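Local atomic coordinates of hemoglobin (Mustelus griseus, PDB entry 1GCV), a protein that carries oxygen from the gills to the peripheral tissues as the heme-binding beta chain of a shark hemoglobin tetramer. Residues Val1-Thr4 and Gln5-Asp9; Asp110-Pro114 and His115-Ile119; Ile119-Lys122 and Phe123-Val127. All blocks are in the same frame, centred on the assembly; numbering follows the deposited sequence.

Interaction 1: residues Val1-Thr4 and Gln5-Asp9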
# COMPACT_ATOMS: atom_id res chain seq x y z
N VAL B 1 -6.81 9.07 18.25
CA VAL B 1 -7.07 7.66 18.67
C VAL B 1 -7.62 7.61 20.10
O VAL B 1 -7.18 8.37 20.97
CB VAL B 1 -5.77 6.82 18.58
CG1 VAL B 1 -4.76 7.31 19.60
CG2 VAL B 1 -6.08 5.35 18.79
N HIS B 2 -8.59 6.74 20.32
CA HIS B 2 -9.20 6.57 21.63
C HIS B 2 -9.05 5.12 22.05
O HIS B 2 -9.32 4.21 21.27
CB HIS B 2 -10.68 6.93 21.60
CG HIS B 2 -10.93 8.41 21.54
ND1 HIS B 2 -11.47 9.03 20.44
CD2 HIS B 2 -10.66 9.39 22.44
CE1 HIS B 2 -11.52 10.33 20.66
NE2 HIS B 2 -11.04 10.57 21.86
N TRP B 3 -8.62 4.90 23.29
CA TRP B 3 -8.45 3.55 23.79
C TRP B 3 -9.56 3.16 24.76
O TRP B 3 -10.03 3.99 25.54
CB TRP B 3 -7.11 3.42 24.52
CG TRP B 3 -5.93 3.72 23.68
CD1 TRP B 3 -5.19 4.86 23.69
CD2 TRP B 3 -5.34 2.87 22.69
NE1 TRP B 3 -4.17 4.78 22.78
CE2 TRP B 3 -4.24 3.57 22.14
CE3 TRP B 3 -5.63 1.59 22.21
CZ2 TRP B 3 -3.42 3.02 21.14
CZ3 TRP B 3 -4.82 1.05 21.21
CH2 TRP B 3 -3.73 1.77 20.69
N THR B 4 -9.97 1.90 24.69
CA THR B 4 -10.97 1.37 25.60
C THR B 4 -10.13 0.80 26.73
O THR B 4 -8.93 0.58 26.55
CB THR B 4 -11.81 0.24 24.96
OG1 THR B 4 -10.98 -0.90 24.71
CG2 THR B 4 -12.43 0.71 23.64
N GLN B 5 -10.72 0.56 27.90
CA GLN B 5 -9.96 0.01 29.01
C GLN B 5 -9.44 -1.39 28.67
O GLN B 5 -8.34 -1.76 29.08
CB GLN B 5 -10.82 -0.04 30.27
CG GLN B 5 -10.04 -0.20 31.57
CD GLN B 5 -8.88 0.78 31.70
OE1 GLN B 5 -7.75 0.38 31.99
NE2 GLN B 5 -9.15 2.07 31.49
N GLU B 6 -10.21 -2.16 27.90
CA GLU B 6 -9.80 -3.51 27.50
C GLU B 6 -8.52 -3.48 26.66
O GLU B 6 -7.65 -4.34 26.81
CB GLU B 6 -10.89 -4.21 26.68
CG GLU B 6 -10.34 -5.31 25.74
CD GLU B 6 -11.40 -6.05 24.94
OE1 GLU B 6 -12.26 -5.40 24.30
OE2 GLU B 6 -11.37 -7.30 24.94
N GLU B 7 -8.41 -2.50 25.77
CA GLU B 7 -7.24 -2.36 24.92
C GLU B 7 -6.03 -1.96 25.74
O GLU B 7 -4.94 -2.50 25.55
CB GLU B 7 -7.49 -1.32 23.84
CG GLU B 7 -8.65 -1.68 22.94
CD GLU B 7 -8.95 -0.59 21.93
OE1 GLU B 7 -8.69 0.59 22.23
OE2 GLU B 7 -9.43 -0.93 20.83
N ARG B 8 -6.22 -1.01 26.65
CA ARG B 8 -5.13 -0.56 27.51
C ARG B 8 -4.61 -1.76 28.31
O ARG B 8 -3.40 -1.99 28.41
CB ARG B 8 -5.63 0.49 28.50
CG ARG B 8 -6.12 1.77 27.89
CD ARG B 8 -6.52 2.72 29.00
NE ARG B 8 -7.11 3.95 28.49
CZ ARG B 8 -6.41 5.03 28.17
NH1 ARG B 8 -7.02 6.12 27.71
NH2 ARG B 8 -5.09 5.02 28.30
N ASP B 9 -5.54 -2.52 28.88
CA ASP B 9 -5.20 -3.68 29.69
C ASP B 9 -4.46 -4.76 28.91
O ASP B 9 -3.47 -5.31 29.39
CB ASP B 9 -6.47 -4.28 30.31
CG ASP B 9 -7.02 -3.43 31.45
OD1 ASP B 9 -8.13 -3.73 31.94
OD2 ASP B 9 -6.34 -2.45 31.85
O HOH W 1 -9.70 4.43 28.14
O HOH W 2 -12.07 -2.77 23.35

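Interaction 2: residues Asp110-Pro114 and His115-Ile119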
# COMPACT_ATOMS: atom_id res chain seq x y z
N ASP B 110 -3.62 -20.22 19.74
CA ASP B 110 -5.07 -20.02 19.69
C ASP B 110 -5.59 -18.93 20.61
O ASP B 110 -6.77 -18.59 20.58
CB ASP B 110 -5.80 -21.34 19.96
CG ASP B 110 -5.49 -21.92 21.32
OD1 ASP B 110 -4.32 -21.85 21.75
OD2 ASP B 110 -6.41 -22.45 21.96
N CYS B 111 -4.72 -18.37 21.44
CA CYS B 111 -5.13 -17.30 22.35
C CYS B 111 -5.01 -15.95 21.66
O CYS B 111 -5.53 -14.94 22.15
CB CYS B 111 -4.29 -17.32 23.62
SG CYS B 111 -4.98 -18.39 24.88
N PHE B 112 -4.30 -15.92 20.53
CA PHE B 112 -4.14 -14.70 19.76
C PHE B 112 -5.29 -14.67 18.76
O PHE B 112 -5.12 -14.98 17.58
CB PHE B 112 -2.80 -14.68 19.02
CG PHE B 112 -2.37 -13.30 18.61
CD1 PHE B 112 -2.02 -12.35 19.57
CD2 PHE B 112 -2.30 -12.95 17.26
CE1 PHE B 112 -1.62 -11.06 19.19
CE2 PHE B 112 -1.90 -11.66 16.87
CZ PHE B 112 -1.56 -10.72 17.84
N THR B 113 -6.46 -14.28 19.25
CA THR B 113 -7.68 -14.21 18.46
C THR B 113 -7.73 -13.00 17.53
O THR B 113 -6.97 -12.05 17.71
CB THR B 113 -8.91 -14.15 19.38
OG1 THR B 113 -8.93 -12.90 20.08
CG2 THR B 113 -8.87 -15.28 20.39
N PRO B 114 -8.60 -13.05 16.51
CA PRO B 114 -8.73 -11.92 15.57
C PRO B 114 -8.96 -10.61 16.32
O PRO B 114 -8.45 -9.56 15.92
CB PRO B 114 -9.93 -12.32 14.71
CG PRO B 114 -9.90 -13.81 14.72
CD PRO B 114 -9.46 -14.18 16.12
N HIS B 115 -9.72 -10.67 17.41
CA HIS B 115 -10.00 -9.50 18.22
C HIS B 115 -8.72 -8.99 18.89
O HIS B 115 -8.44 -7.78 18.88
CB HIS B 115 -11.06 -9.82 19.28
CG HIS B 115 -11.35 -8.68 20.20
ND1 HIS B 115 -10.96 -8.67 21.53
CD2 HIS B 115 -11.95 -7.48 19.99
CE1 HIS B 115 -11.30 -7.53 22.08
NE2 HIS B 115 -11.90 -6.78 21.17
N ILE B 116 -7.95 -9.90 19.48
CA ILE B 116 -6.70 -9.53 20.13
C ILE B 116 -5.71 -8.97 19.09
O ILE B 116 -4.99 -8.01 19.37
CB ILE B 116 -6.05 -10.73 20.85
CG1 ILE B 116 -6.97 -11.23 21.97
CG2 ILE B 116 -4.71 -10.33 21.43
CD1 ILE B 116 -7.24 -10.20 23.05
N GLN B 117 -5.67 -9.58 17.90
CA GLN B 117 -4.78 -9.11 16.84
C GLN B 117 -5.17 -7.69 16.48
O GLN B 117 -4.32 -6.85 16.21
CB GLN B 117 -4.88 -10.00 15.60
CG GLN B 117 -4.13 -9.43 14.38
CD GLN B 117 -4.24 -10.29 13.13
OE1 GLN B 117 -4.90 -11.33 13.13
NE2 GLN B 117 -3.59 -9.85 12.06
N GLY B 118 -6.48 -7.43 16.46
CA GLY B 118 -6.98 -6.11 16.14
C GLY B 118 -6.48 -5.04 17.11
O GLY B 118 -6.20 -3.92 16.69
N ILE B 119 -6.36 -5.39 18.39
CA ILE B 119 -5.88 -4.44 19.39
C ILE B 119 -4.41 -4.10 19.14
O ILE B 119 -4.01 -2.93 19.21
CB ILE B 119 -6.04 -5.02 20.81
CG1 ILE B 119 -7.52 -5.24 21.12
CG2 ILE B 119 -5.42 -4.06 21.84
CD1 ILE B 119 -7.77 -5.97 22.43

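Interaction 3: residues Ile119-Lys122 and Phe123-Val127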
# COMPACT_ATOMS: atom_id res chain seq x y z
N ILE B 119 -6.36 -5.39 18.39
CA ILE B 119 -5.88 -4.44 19.39
C ILE B 119 -4.41 -4.10 19.14
O ILE B 119 -4.01 -2.93 19.21
CB ILE B 119 -6.04 -5.02 20.81
CG1 ILE B 119 -7.52 -5.24 21.12
CG2 ILE B 119 -5.42 -4.06 21.84
CD1 ILE B 119 -7.77 -5.97 22.43
N TRP B 120 -3.61 -5.11 18.86
CA TRP B 120 -2.19 -4.92 18.59
C TRP B 120 -1.96 -4.18 17.28
O TRP B 120 -1.07 -3.34 17.17
CB TRP B 120 -1.49 -6.28 18.56
CG TRP B 120 -1.29 -6.78 19.93
CD1 TRP B 120 -2.07 -7.69 20.60
CD2 TRP B 120 -0.29 -6.36 20.85
NE1 TRP B 120 -1.61 -7.85 21.88
CE2 TRP B 120 -0.52 -7.05 22.07
CE3 TRP B 120 0.79 -5.47 20.77
CZ2 TRP B 120 0.30 -6.87 23.19
CZ3 TRP B 120 1.59 -5.29 21.89
CH2 TRP B 120 1.34 -5.99 23.08
N ASP B 121 -2.77 -4.49 16.28
CA ASP B 121 -2.67 -3.83 14.99
C ASP B 121 -2.91 -2.34 15.20
O ASP B 121 -2.20 -1.50 14.66
CB ASP B 121 -3.73 -4.39 14.04
CG ASP B 121 -3.63 -3.82 12.64
OD1 ASP B 121 -4.42 -2.92 12.31
OD2 ASP B 121 -2.76 -4.27 11.87
N LYS B 122 -3.92 -2.04 16.01
CA LYS B 122 -4.28 -0.67 16.33
C LYS B 122 -3.15 0.02 17.06
O LYS B 122 -2.80 1.15 16.76
CB LYS B 122 -5.54 -0.67 17.19
CG LYS B 122 -6.05 0.71 17.52
CD LYS B 122 -7.16 0.62 18.56
CE LYS B 122 -8.10 1.80 18.44
NZ LYS B 122 -8.69 2.16 19.76
N PHE B 123 -2.57 -0.68 18.04
CA PHE B 123 -1.47 -0.12 18.80
C PHE B 123 -0.27 0.18 17.92
O PHE B 123 0.32 1.25 18.02
CB PHE B 123 -1.06 -1.06 19.93
CG PHE B 123 0.05 -0.51 20.79
CD1 PHE B 123 -0.13 0.65 21.53
CD2 PHE B 123 1.29 -1.15 20.84
CE1 PHE B 123 0.89 1.17 22.32
CE2 PHE B 123 2.32 -0.64 21.63
CZ PHE B 123 2.12 0.53 22.36
N PHE B 124 0.11 -0.77 17.06
CA PHE B 124 1.27 -0.56 16.19
C PHE B 124 1.04 0.49 15.13
O PHE B 124 1.98 1.12 14.65
CB PHE B 124 1.69 -1.89 15.57
CG PHE B 124 2.40 -2.77 16.53
CD1 PHE B 124 2.05 -4.10 16.67
CD2 PHE B 124 3.39 -2.25 17.36
CE1 PHE B 124 2.67 -4.90 17.62
CE2 PHE B 124 4.00 -3.04 18.32
CZ PHE B 124 3.64 -4.37 18.45
N GLU B 125 -0.22 0.70 14.79
CA GLU B 125 -0.59 1.71 13.81
C GLU B 125 -0.33 3.08 14.46
O GLU B 125 0.16 4.00 13.80
CB GLU B 125 -2.06 1.56 13.46
CG GLU B 125 -2.40 1.83 12.02
CD GLU B 125 -3.87 2.15 11.86
OE1 GLU B 125 -4.71 1.29 12.23
OE2 GLU B 125 -4.20 3.26 11.39
N VAL B 126 -0.66 3.21 15.74
CA VAL B 126 -0.47 4.46 16.48
C VAL B 126 1.02 4.74 16.66
O VAL B 126 1.46 5.89 16.58
CB VAL B 126 -1.14 4.41 17.89
CG1 VAL B 126 -0.62 5.53 18.78
CG2 VAL B 126 -2.65 4.51 17.75
N VAL B 127 1.80 3.69 16.89
CA VAL B 127 3.24 3.81 17.08
C VAL B 127 3.97 4.17 15.76
O VAL B 127 4.91 4.97 15.77
CB VAL B 127 3.81 2.51 17.69
CG1 VAL B 127 5.30 2.40 17.43
CG2 VAL B 127 3.55 2.50 19.20
O HOH W 3 -6.15 -1.39 13.35

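Interaction 1: residues Val1-Thr4 and Gln5-Asp9
With OG1 lodged between its own backbone N and carbonyl carbon (chi1 66°), Thr-4 holds its hydroxyl toward the start of helix 5-17, and Glu-7, its CG beside the backbone N (chi1 -60°), folds its carboxylate back toward Thr-4. The two trade bonds in a capping box. Glu-7 N donates to Thr-4 OG1 over 3.2 Å, and Thr-4 N donates to Glu-7 OE1 over 3.1 Å, coming from above the carboxylate plane, 47° out of it. Thr-4 is the N-cap residue, and its carbonyl O starts the helical ladder by accepting from Arg-8 N at 3.1 Å in a nearly straight bond.

Trp-3 leans on the same turn. The side chains of Trp-3 and Glu-7 cross at about a right angle, with Trp-3 CE3 3.2 Å from Glu-7 OE1. The extended chain of Arg-8 runs past Trp-3 CB, which lies over one face of the guanidinium. A water in the plane of that group, at its edge, accepts from Arg-8 NE (2.7 Å) and donates to Trp-3 O. A second water links Thr-4 OG1, at 2.6 Å, to Glu-6 OE1.

The charged ends find mates beyond the turn: Glu-7 OE1 forms a salt bridge with Lys-122 of helix 114-132, and Arg-8 NH1 one with Asp-69. Were Glu-7 replaced by alanine, Thr-4 N would probably lose its acceptor and Lys-122 its carboxylate mate, and half the box would go. Since Glu-7 OE1 takes both the N-H of Thr-4 and the ammonium of Lys-122, its negative charge is likely to be favoured, and the cap that begins helix 5-17 is tied by the same oxygen to helix 114-132.

Interaction 2: residues Asp110-Pro114 and His115-Ile119
One face of the Phe-112 ring looks onto the first turn of helix 114-132: Gln-117 N stands 4.3 Å above its plane, offset toward the rim, and Gln-117 CB comes to 3.6 Å from Phe-112 CE2. Ring and side-chain amide planes are only 23° apart, although the two side chains run roughly perpendicular to each other. Ile-116 reaches the ring with its CG2 branch, 3.8 Å from Phe-112 CD1. That branch is anti to the backbone N, while CG1, beside the N (chi1 -63°), turns to Thr-113 and lies 3.2 Å from its OG1.

Thr-113 is the N-cap of the helix. Its OG1 accepts from Ile-116 N over 3.2 Å, and its carbonyl O from Gln-117 N over 2.8 Å, a donor lying nearly on the line of the C=O bond. Pro-114, which has no N-H to satisfy, opens the helix, and its O takes Gly-118 N. Phe-112, at the centre of an inverse gamma turn, swings the chain into this cap.

Arg-31 of a neighbouring subunit hydrogen-bonds to both Phe-112 O and Gln-117 OE1, so the cap belongs to a subunit interface. Within the chain, Phe-112 packs against Ile-101, Leu-104 and Ala-105 of helix 93-108, while His-115 meets Glu-6 and Ile-116 meets Glu-10, both on helix 5-17.

Interaction 3: residues Ile119-Lys122 and Phe123-Val127
Trp-120 O receives the N-H of Phe-124 at 2.8 Å, the shortest backbone bond in this middle part of helix 114-132, the last long helix of the globin fold. The bond is nearly straight, with an N-H...O angle of 167°. The same carbonyl oxygen also touches the ring of its partner, 3.2 Å from Phe-124 CD1. Along the turn, Phe-123 N bonds to Ile-119 O, Glu-125 N to Asp-121 O and Val-126 N to Lys-122 O, the regular i to i+4 ladder of an alpha helix.

Trp-120 and Phe-124 stand one turn apart, and both hold CG anti to the carbonyl carbon, beside the backbone N, which lets the two rings meet. They do so obliquely, their planes 36° apart, with Trp-120 CE3 3.7 Å from Phe-124 CE1. Trp-120 CZ3 is more distant from Phe-123 CD2, at 4.3 Å. Phe-123, its CG anti to the backbone N, faces elsewhere: it packs on Ile-11, Val-65 and Trp-3, while Phe-124 reaches Thr-97 and Ile-100 of helix 93-108, and its side chain is about 6 Å from the heme. The indole N-H of Trp-120 is taken by Glu-10 of helix 5-17.

The polar side is built differently. Lys-122 stretches out to His-2 O and Glu-7 of the chain's start, whereas the like charges of Asp-121 OD1 and Glu-125 OE1 lie 4.2 Å apart, a closeness probably eased by a water that donates to both, at 2.5 Å from Asp-121 OD1 and 3.2 Å from Glu-125 OE1.

How the interactions relate
Interaction 1 is a surface contact, whereas interactions 2 and 3 are partly buried, and interaction 3 lies nearest the chain's centre. Interactions 1 and 2 are both threonine N-caps, but the first adds a returning carboxylate and waters, while the second pairs its cap with a phenylalanine and a subunit boundary. Interaction 3, inside a helix, relies on backbone bonds and aromatic rings. Interactions 2 and 3 follow each other on helix 114-132, share Ile-119, and meet where Phe-112 CE1 lies 3.7 Å from Trp-120 CD1. Interaction 1 touches both: Glu-7 of helix 5-17 packs on Ile-119, and Trp-3, in the loop before that helix, brings CH2 to 3.5 Å from Phe-123 CA.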